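Local structure of beta-glucuronidase (Dictyoglomus thermophilum, 6XXW) at residues K324-L329 and Y355-I360; S504-D509 and E547-F552; E525-M530 and Q577-A582. The protein probably hydrolyses beta-D-glucuronides as a member of glycoside hydrolase family 2, releasing glucuronic acid from its conjugates. One frame throughout, in Å; residues are numbered along the deposited sequence.

How the interactions relate
All three contacts lie within the TIM barrel of this family 2 enzyme. Interaction 1 closes before the others open along the chain; it joins helix 319-332 to the turn leading into barrel strand 358-362. Interaction 2, centred about 16 Å away, pairs the ends of strands 501-505 and 544-550, and its Phe552 packs on Asp325, Leu328 and Leu329 of interaction 1. Interaction 3 lies about 11 Å from interaction 2 and about 20 Å from interaction 1, between centres. Segments of interactions 2 and 3 alternate in sequence, because helix 524-538 connects the two strands. Interaction 2 thus holds the strand ends that carry Glu505, while interactions 1 and 3 pack helices around it and also reach neighbouring subunits.

Interaction 1 (K324-L329 and Y355-I360); sequences KDFNLL and YGIAVI
Tyr355 carries CG beside the backbone N and anti to the carbonyl carbon (chi1 -85°), Phe326 adopts nearly the same torsion, and together they swing the two rings toward each other from their separate helices. The planes come to lie 25° apart, but the rings are slid so far that they barely overlap, with centroids 5.2 Å apart. What sits beneath the tyrosine is instead the methylene: Phe326 CB lies 3.5 Å from the centroid of the Tyr355 ring, almost on the ring normal, in a CH-pi contact over one face. At the far end of the same ring Tyr355 OH donates a short bond of 2.6 Å to Asn327 OD1, reaching the oxygen from above the carbonyl plane, with amide and ring planes turned 60° apart. The phenol is therefore held both at its face and at its hydroxyl. In the (beta/alpha)8 barrel, Tyr355 closes helix 346-355, and Gly356, with positive phi, turns the chain out of that helix and toward strand 358-362. Ile357, on this connection, meets the neighbouring helix with two branches: CG1 lies at the edge of the Phe326 ring, 4.0 Å from Phe326 CD1, while Ile357 CG2 touches Leu329 CD1 at 4.2 Å. Phe337 of strand 336-338 packs on Phe326, Leu329 and Ile357 alike. A leucine in place of Tyr355, with neither hydroxyl nor ring, would probably leave the Asn327 amide freer to turn for want of its donor and open a gap over Phe326 CB. Asn327 also faces the second subunit, where its ND2 bonds to Ile61 O of that chain, while Leu51 of the same neighbour packs on Tyr355.

Interaction 2 (S504-D509 and E547-F552); sequences SEFGAD and EHIWNF
The C-terminal ends of strands 501-505 and 544-550, parallel neighbours joined by a beta-alpha-beta crossover through helix 524-538, meet along Ser504-Gly507 and His548-Trp550. Trp550 N donates to Phe506 O at 3.0 Å, while Glu505 CA approaches His548 O in a CA-H...O contact. Further back, a water links the strands, donating to Ser504 O at 2.8 Å and hydrogen-bonding to His548 ND1. With CG anti to its backbone N (chi1 -171°), Trp550 lays its indole alongside Glu505, whose carboxylate stacks on one face with the planes 17° apart and Glu505 CD 3.5 Å from Trp550 CE3. Tyr469 and Arg338 hold the carboxylate oxygens, and OE2 also hydrogen-bonds a Tris molecule, probably from the crystallisation liquor. On the outer side Phe506 CZ meets Ile549 CG1 at 3.5 Å, both packing against helix 524-538; Phe506 N is buried with no partner. Gly507, whose backbone angles themselves call for glycine, passes Trp550 O with its CA at 3.7 Å. The glutamate ending strand 501-505 and the cis peptide between Trp550 and Asn551 are consistent with the active-site end of a clan GH-A barrel, where the nucleophile sits on the seventh strand and a tryptophan cis peptide follows the eighth.

Interaction 3 (E525-M530 and Q577-A582); sequences EYQQEM and QPKMVA
Glu525 OE2 is gripped by two imidazoles, His515 ND1 of its own chain and His583 NE2 of the third subunit, and it still meets Met580 CE at 3.3 Å. The thioether bends at its last torsion (chi3 -45°), which brings the methyl up to the carboxylate, and His583 of the third subunit packs on Met580 as well. Elsewhere in the contact, a water joins the two helices: it donates to Gln527 OE1 at 2.7 Å and accepts from Val581 N at 3.0 Å, using a backbone N-H near the start of helix 580-591. The other end of the Gln527 amide, NE2, binds Gly570 O, so both ends of the group are held and its rotation is fixed. Val581 CG1 presses on this amide from across, 3.5 Å from Gln527 CD and scarcely farther from the amide oxygen; it stands between its own backbone N and carbonyl carbon (chi1 72°). Val581 CG2 reaches the backbone at Gln528, 3.7 Å from Gln528 CA, and the two chains approach closely here, with the Gln528 and Val581 CA atoms 4.7 Å apart. Lys579 runs extended across the glutamine, Lys579 CD lying 3.8 Å from Gln527 OE1, before its ammonium group reaches Asp554 and the carbonyls of Gly570 and Ala510. Helix 524-538 thus meets helix 580-591, the last of the chain, through buried polar ends satisfied largely outside the two segments, the Glu525 carboxylate tying the contact to the third subunit.

Interaction 1 (K324-L329 and Y355-I360)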
loop_
_atom_site.group_PDB
_atom_site.type_symbol
_atom_site.label_atom_id
_atom_site.label_comp_id
_atom_site.label_asym_id
_atom_site.label_seq_id
_atom_site.Cartn_x
_atom_site.Cartn_y
_atom_site.Cartn_z
ATOM N N LYS A 324 1.269 23.023 -8.726
ATOM C CA LYS A 324 1.907 21.983 -7.917
ATOM C C LYS A 324 3.075 21.338 -8.663
ATOM O O LYS A 324 4.152 21.128 -8.093
ATOM C CB LYS A 324 0.881 20.923 -7.527
ATOM C CG LYS A 324 1.471 19.800 -6.694
ATOM C CD LYS A 324 2.104 20.346 -5.416
ATOM C CE LYS A 324 2.204 19.257 -4.345
ATOM N NZ LYS A 324 2.617 19.809 -3.012
ATOM N N ASP A 325 2.884 21.036 -9.949
ATOM C CA ASP A 325 3.924 20.339 -10.702
ATOM C C ASP A 325 5.160 21.220 -10.853
ATOM O O ASP A 325 6.292 20.740 -10.735
ATOM C CB ASP A 325 3.393 19.925 -12.079
ATOM C CG ASP A 325 2.517 18.661 -12.041
ATOM O OD1 ASP A 325 2.311 18.074 -10.950
ATOM O OD2 ASP A 325 2.029 18.247 -13.123
ATOM N N PHE A 326 4.965 22.518 -11.115
ATOM C CA PHE A 326 6.120 23.396 -11.254
ATOM C C PHE A 326 6.836 23.605 -9.922
ATOM O O PHE A 326 8.066 23.720 -9.888
ATOM C CB PHE A 326 5.695 24.731 -11.878
ATOM C CG PHE A 326 5.571 24.655 -13.373
ATOM C CD1 PHE A 326 6.695 24.749 -14.180
ATOM C CD2 PHE A 326 4.344 24.399 -13.969
ATOM C CE1 PHE A 326 6.588 24.640 -15.549
ATOM C CE2 PHE A 326 4.234 24.284 -15.341
ATOM C CZ PHE A 326 5.357 24.405 -16.133
ATOM N N ASN A 327 6.096 23.666 -8.816
ATOM C CA ASN A 327 6.768 23.768 -7.520
ATOM C C ASN A 327 7.576 22.510 -7.224
ATOM O O ASN A 327 8.666 22.581 -6.639
ATOM C CB ASN A 327 5.744 24.036 -6.421
ATOM C CG ASN A 327 5.149 25.414 -6.540
ATOM O OD1 ASN A 327 5.775 26.309 -7.103
ATOM N ND2 ASN A 327 3.930 25.590 -6.053
ATOM N N LEU A 328 7.072 21.353 -7.653
ATOM C CA LEU A 328 7.837 20.116 -7.498
ATOM C C LEU A 328 9.067 20.108 -8.399
ATOM O O LEU A 328 10.140 19.650 -7.989
ATOM C CB LEU A 328 6.948 18.908 -7.793
ATOM C CG LEU A 328 5.901 18.536 -6.735
ATOM C CD1 LEU A 328 4.897 17.497 -7.298
ATOM C CD2 LEU A 328 6.573 18.028 -5.471
ATOM N N LEU A 329 8.934 20.615 -9.628
ATOM C CA LEU A 329 10.092 20.717 -10.514
ATOM C C LEU A 329 11.193 21.559 -9.879
ATOM O O LEU A 329 12.378 21.198 -9.920
ATOM C CB LEU A 329 9.668 21.310 -11.865
ATOM C CG LEU A 329 8.902 20.403 -12.846
ATOM C CD1 LEU A 329 8.601 21.171 -14.175
ATOM C CD2 LEU A 329 9.671 19.133 -13.122
ATOM N N TYR A 355 8.439 30.190 -14.408
ATOM C CA TYR A 355 9.293 29.434 -13.507
ATOM C C TYR A 355 10.707 29.239 -14.044
ATOM O O TYR A 355 11.593 28.851 -13.282
ATOM C CB TYR A 355 8.667 28.059 -13.233
ATOM C CG TYR A 355 7.639 28.022 -12.116
ATOM C CD1 TYR A 355 8.010 27.661 -10.822
ATOM C CD2 TYR A 355 6.300 28.324 -12.358
ATOM C CE1 TYR A 355 7.079 27.616 -9.792
ATOM C CE2 TYR A 355 5.353 28.275 -11.335
ATOM C CZ TYR A 355 5.755 27.927 -10.049
ATOM O OH TYR A 355 4.840 27.873 -9.015
ATOM N N GLY A 356 10.941 29.472 -15.330
ATOM C CA GLY A 356 12.259 29.244 -15.903
ATOM C C GLY A 356 12.569 27.773 -16.075
ATOM O O GLY A 356 13.594 27.275 -15.601
ATOM N N ILE A 357 11.673 27.064 -16.751
ATOM C CA ILE A 357 11.836 25.654 -17.065
ATOM C C ILE A 357 11.921 25.533 -18.580
ATOM O O ILE A 357 11.051 26.037 -19.294
ATOM C CB ILE A 357 10.674 24.808 -16.511
ATOM C CG1 ILE A 357 10.591 24.931 -14.979
ATOM C CG2 ILE A 357 10.791 23.343 -16.997
ATOM C CD1 ILE A 357 11.729 24.237 -14.216
ATOM N N ALA A 358 12.979 24.895 -19.067
ATOM C CA ALA A 358 13.168 24.730 -20.499
ATOM C C ALA A 358 12.303 23.578 -20.984
ATOM O O ALA A 358 12.275 22.512 -20.365
ATOM C CB ALA A 358 14.642 24.473 -20.818
ATOM N N VAL A 359 11.600 23.784 -22.091
ATOM C CA VAL A 359 10.621 22.827 -22.585
ATOM C C VAL A 359 11.039 22.342 -23.972
ATOM O O VAL A 359 11.304 23.151 -24.868
ATOM C CB VAL A 359 9.214 23.450 -22.625
ATOM C CG1 VAL A 359 8.235 22.494 -23.257
ATOM C CG2 VAL A 359 8.767 23.823 -21.210
ATOM N N ILE A 360 11.093 21.028 -24.142
ATOM C CA ILE A 360 11.122 20.406 -25.465
ATOM C C ILE A 360 9.675 20.081 -25.796
ATOM O O ILE A 360 9.084 19.192 -25.179
ATOM C CB ILE A 360 11.986 19.133 -25.485
ATOM C CG1 ILE A 360 13.417 19.423 -25.016
ATOM C CG2 ILE A 360 12.003 18.523 -26.887
ATOM C CD1 ILE A 360 14.230 18.171 -24.670
#

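Interaction 2 (S504-D509 and E547-F552)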
loop_
_atom_site.group_PDB
_atom_site.type_symbol
_atom_site.label_atom_id
_atom_site.label_comp_id
_atom_site.label_asym_id
_atom_site.label_seq_id
_atom_site.Cartn_x
_atom_site.Cartn_y
_atom_site.Cartn_z
ATOM N N SER A 504 16.793 10.709 -23.255
ATOM C CA SER A 504 15.470 11.320 -23.144
ATOM C C SER A 504 14.460 10.484 -22.365
ATOM O O SER A 504 13.410 11.021 -21.979
ATOM C CB SER A 504 14.918 11.629 -24.541
ATOM O OG SER A 504 15.074 10.521 -25.410
ATOM N N GLU A 505 14.735 9.203 -22.125
ATOM C CA GLU A 505 13.892 8.387 -21.260
ATOM C C GLU A 505 14.728 7.268 -20.669
ATOM O O GLU A 505 15.565 6.676 -21.355
ATOM C CB GLU A 505 12.718 7.741 -21.997
ATOM C CG GLU A 505 11.601 8.664 -22.415
ATOM C CD GLU A 505 10.407 7.904 -22.976
ATOM O OE1 GLU A 505 10.255 6.699 -22.646
ATOM O OE2 GLU A 505 9.618 8.512 -23.739
ATOM N N PHE A 506 14.452 6.960 -19.411
ATOM C CA PHE A 506 14.937 5.761 -18.744
ATOM C C PHE A 506 14.231 5.707 -17.403
ATOM O O PHE A 506 13.907 6.748 -16.827
ATOM C CB PHE A 506 16.471 5.745 -18.575
ATOM C CG PHE A 506 17.032 6.874 -17.734
ATOM C CD1 PHE A 506 16.999 8.187 -18.185
ATOM C CD2 PHE A 506 17.639 6.600 -16.503
ATOM C CE1 PHE A 506 17.524 9.212 -17.431
ATOM C CE2 PHE A 506 18.179 7.613 -15.729
ATOM C CZ PHE A 506 18.127 8.931 -16.182
ATOM N N GLY A 507 13.966 4.500 -16.936
ATOM C CA GLY A 507 13.248 4.346 -15.688
ATOM C C GLY A 507 12.672 2.955 -15.562
ATOM O O GLY A 507 12.845 2.097 -16.432
ATOM N N ALA A 508 11.974 2.756 -14.441
ATOM C CA ALA A 508 11.442 1.462 -14.039
ATOM C C ALA A 508 10.111 1.684 -13.332
ATOM O O ALA A 508 9.956 2.679 -12.620
ATOM C CB ALA A 508 12.429 0.740 -13.109
ATOM N N ASP A 509 9.147 0.783 -13.539
ATOM C CA ASP A 509 7.904 0.861 -12.774
ATOM C C ASP A 509 8.196 0.600 -11.303
ATOM O O ASP A 509 8.989 -0.283 -10.971
ATOM C CB ASP A 509 6.878 -0.163 -13.267
ATOM C CG ASP A 509 6.376 0.127 -14.663
ATOM O OD1 ASP A 509 7.115 -0.176 -15.632
ATOM O OD2 ASP A 509 5.236 0.631 -14.787
ATOM N N GLU A 547 19.677 14.535 -19.117
ATOM C CA GLU A 547 19.048 13.340 -18.556
ATOM C C GLU A 547 17.588 13.660 -18.255
ATOM O O GLU A 547 17.294 14.578 -17.487
ATOM C CB GLU A 547 19.781 12.845 -17.289
ATOM C CG GLU A 547 19.852 13.844 -16.108
ATOM C CD GLU A 547 20.951 13.504 -15.108
ATOM O OE1 GLU A 547 20.662 13.461 -13.889
ATOM O OE2 GLU A 547 22.110 13.281 -15.535
ATOM N N HIS A 548 16.675 12.935 -18.899
ATOM C CA HIS A 548 15.253 13.041 -18.612
ATOM C C HIS A 548 14.762 11.667 -18.172
ATOM O O HIS A 548 14.797 10.704 -18.952
ATOM C CB HIS A 548 14.471 13.549 -19.832
ATOM C CG HIS A 548 14.431 15.047 -19.957
ATOM N ND1 HIS A 548 13.621 15.698 -20.865
ATOM C CD2 HIS A 548 15.093 16.019 -19.283
ATOM C CE1 HIS A 548 13.779 17.004 -20.742
ATOM N NE2 HIS A 548 14.674 17.228 -19.795
ATOM N N ILE A 549 14.313 11.579 -16.935
ATOM C CA ILE A 549 13.775 10.334 -16.404
ATOM C C ILE A 549 12.329 10.186 -16.866
ATOM O O ILE A 549 11.570 11.158 -16.910
ATOM C CB ILE A 549 13.895 10.312 -14.864
ATOM C CG1 ILE A 549 15.359 10.138 -14.421
ATOM C CG2 ILE A 549 13.071 9.166 -14.253
ATOM C CD1 ILE A 549 16.244 11.394 -14.504
ATOM N N TRP A 550 11.948 8.969 -17.241
ATOM C CA TRP A 550 10.555 8.612 -17.485
ATOM C C TRP A 550 10.017 7.937 -16.228
ATOM O O TRP A 550 10.522 6.877 -15.854
ATOM C CB TRP A 550 10.451 7.641 -18.658
ATOM C CG TRP A 550 9.055 7.404 -19.078
ATOM C CD1 TRP A 550 8.258 6.341 -18.760
ATOM C CD2 TRP A 550 8.269 8.282 -19.875
ATOM N NE1 TRP A 550 7.017 6.504 -19.334
ATOM C CE2 TRP A 550 6.999 7.689 -20.023
ATOM C CE3 TRP A 550 8.524 9.511 -20.495
ATOM C CZ2 TRP A 550 5.979 8.281 -20.780
ATOM C CZ3 TRP A 550 7.504 10.108 -21.241
ATOM C CH2 TRP A 550 6.249 9.495 -21.370
ATOM N N ASN A 551 8.986 8.511 -15.590
ATOM C CA ASN A 551 8.223 9.704 -15.998
ATOM C C ASN A 551 8.183 10.620 -14.780
ATOM O O ASN A 551 8.556 10.187 -13.689
ATOM C CB ASN A 551 6.788 9.332 -16.412
ATOM C CG ASN A 551 5.982 10.514 -16.971
ATOM O OD1 ASN A 551 5.445 11.345 -16.221
ATOM N ND2 ASN A 551 5.865 10.570 -18.296
ATOM N N PHE A 552 7.728 11.863 -14.959
ATOM C CA PHE A 552 7.462 12.737 -13.815
ATOM C C PHE A 552 6.530 12.058 -12.809
ATOM O O PHE A 552 6.826 12.009 -11.610
ATOM C CB PHE A 552 6.866 14.065 -14.298
ATOM C CG PHE A 552 6.476 15.023 -13.178
ATOM C CD1 PHE A 552 7.439 15.779 -12.519
ATOM C CD2 PHE A 552 5.139 15.193 -12.826
ATOM C CE1 PHE A 552 7.085 16.668 -11.503
ATOM C CE2 PHE A 552 4.764 16.078 -11.812
ATOM C CZ PHE A 552 5.743 16.823 -11.147
HETATM O O HOH W 1 12.306 13.596 -22.362
HETATM O O HOH W 2 11.083 5.647 -13.459
#

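Interaction 3 (E525-M530 and Q577-A582)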
loop_
_atom_site.group_PDB
_atom_site.type_symbol
_atom_site.label_atom_id
_atom_site.label_comp_id
_atom_site.label_asym_id
_atom_site.label_seq_id
_atom_site.Cartn_x
_atom_site.Cartn_y
_atom_site.Cartn_z
ATOM N N GLU A 525 13.318 0.515 -4.630
ATOM C CA GLU A 525 14.766 0.344 -4.657
ATOM C C GLU A 525 15.265 0.099 -6.075
ATOM O O GLU A 525 16.285 0.663 -6.488
ATOM C CB GLU A 525 15.178 -0.815 -3.746
ATOM C CG GLU A 525 15.221 -0.436 -2.265
ATOM C CD GLU A 525 13.837 -0.388 -1.637
ATOM O OE1 GLU A 525 12.866 -0.838 -2.294
ATOM O OE2 GLU A 525 13.723 0.100 -0.494
ATOM N N TYR A 526 14.574 -0.764 -6.827
ATOM C CA TYR A 526 15.038 -1.079 -8.169
ATOM C C TYR A 526 14.996 0.158 -9.048
ATOM O O TYR A 526 15.933 0.417 -9.812
ATOM C CB TYR A 526 14.199 -2.205 -8.774
ATOM C CG TYR A 526 14.852 -2.839 -9.989
ATOM C CD1 TYR A 526 14.713 -2.264 -11.255
ATOM C CD2 TYR A 526 15.628 -3.983 -9.869
ATOM C CE1 TYR A 526 15.319 -2.821 -12.371
ATOM C CE2 TYR A 526 16.228 -4.561 -10.980
ATOM C CZ TYR A 526 16.071 -3.969 -12.229
ATOM O OH TYR A 526 16.666 -4.526 -13.335
ATOM N N GLN A 527 13.920 0.947 -8.933
ATOM C CA GLN A 527 13.819 2.173 -9.712
ATOM C C GLN A 527 14.988 3.111 -9.410
ATOM O O GLN A 527 15.623 3.644 -10.330
ATOM C CB GLN A 527 12.470 2.850 -9.447
ATOM C CG GLN A 527 12.329 4.235 -10.101
ATOM C CD GLN A 527 11.060 4.956 -9.657
ATOM O OE1 GLN A 527 10.653 4.859 -8.503
ATOM N NE2 GLN A 527 10.439 5.684 -10.574
ATOM N N GLN A 528 15.304 3.302 -8.123
ATOM C CA GLN A 528 16.404 4.193 -7.754
ATOM C C GLN A 528 17.753 3.650 -8.217
ATOM O O GLN A 528 18.590 4.408 -8.715
ATOM C CB GLN A 528 16.419 4.436 -6.230
ATOM C CG GLN A 528 17.685 5.151 -5.713
ATOM C CD GLN A 528 17.535 5.708 -4.301
ATOM O OE1 GLN A 528 16.644 6.511 -4.028
ATOM N NE2 GLN A 528 18.406 5.276 -3.398
ATOM N N GLU A 529 17.998 2.345 -8.048
ATOM C CA GLU A 529 19.300 1.802 -8.430
ATOM C C GLU A 529 19.498 1.868 -9.941
ATOM O O GLU A 529 20.580 2.222 -10.420
ATOM C CB GLU A 529 19.441 0.364 -7.932
ATOM C CG GLU A 529 20.834 -0.233 -8.126
ATOM C CD GLU A 529 21.899 0.442 -7.269
ATOM O OE1 GLU A 529 21.563 1.003 -6.202
ATOM O OE2 GLU A 529 23.083 0.415 -7.675
ATOM N N MET A 530 18.462 1.527 -10.703
ATOM C CA MET A 530 18.558 1.625 -12.154
ATOM C C MET A 530 18.891 3.053 -12.574
ATOM O O MET A 530 19.828 3.290 -13.344
ATOM C CB MET A 530 17.245 1.165 -12.787
ATOM C CG MET A 530 17.207 1.388 -14.292
ATOM S SD MET A 530 15.605 0.942 -14.991
ATOM C CE MET A 530 15.923 1.230 -16.745
ATOM N N GLN A 577 3.204 13.032 -4.936
ATOM C CA GLN A 577 4.088 12.845 -3.786
ATOM C C GLN A 577 5.293 11.992 -4.177
ATOM O O GLN A 577 5.186 11.123 -5.045
ATOM C CB GLN A 577 3.354 12.178 -2.612
ATOM C CG GLN A 577 2.169 12.970 -2.063
ATOM C CD GLN A 577 2.527 14.391 -1.651
ATOM O OE1 GLN A 577 3.641 14.665 -1.199
ATOM N NE2 GLN A 577 1.570 15.303 -1.795
ATOM N N PRO A 578 6.449 12.204 -3.551
ATOM C CA PRO A 578 7.688 11.623 -4.089
ATOM C C PRO A 578 7.870 10.157 -3.729
ATOM O O PRO A 578 7.548 9.720 -2.621
ATOM C CB PRO A 578 8.783 12.478 -3.435
ATOM C CG PRO A 578 8.170 12.896 -2.096
ATOM C CD PRO A 578 6.696 13.107 -2.410
ATOM N N LYS A 579 8.430 9.393 -4.671
ATOM C CA LYS A 579 8.958 8.079 -4.349
ATOM C C LYS A 579 10.413 8.218 -3.904
ATOM O O LYS A 579 10.990 9.304 -3.937
ATOM C CB LYS A 579 8.824 7.126 -5.543
ATOM C CG LYS A 579 7.377 6.899 -5.962
ATOM C CD LYS A 579 7.309 5.959 -7.175
ATOM C CE LYS A 579 5.959 6.081 -7.882
ATOM N NZ LYS A 579 5.925 5.327 -9.179
ATOM N N MET A 580 11.019 7.095 -3.494
ATOM C CA MET A 580 12.399 7.123 -3.018
ATOM C C MET A 580 13.335 7.820 -4.006
ATOM O O MET A 580 14.131 8.684 -3.619
ATOM C CB MET A 580 12.879 5.697 -2.740
ATOM C CG MET A 580 14.159 5.638 -1.939
ATOM S SD MET A 580 14.664 3.921 -1.681
ATOM C CE MET A 580 13.092 3.233 -1.218
ATOM N N VAL A 581 13.241 7.473 -5.295
ATOM C CA VAL A 581 14.194 8.018 -6.263
ATOM C C VAL A 581 14.052 9.528 -6.442
ATOM O O VAL A 581 15.014 10.177 -6.866
ATOM C CB VAL A 581 14.060 7.306 -7.626
ATOM C CG1 VAL A 581 12.791 7.710 -8.314
ATOM C CG2 VAL A 581 15.279 7.606 -8.516
ATOM N N ALA A 582 12.888 10.113 -6.125
ATOM C CA ALA A 582 12.768 11.574 -6.148
ATOM C C ALA A 582 13.805 12.225 -5.244
ATOM O O ALA A 582 14.376 13.268 -5.583
ATOM C CB ALA A 582 11.364 12.006 -5.722
HETATM O O HOH W 3 12.076 4.898 -6.205
#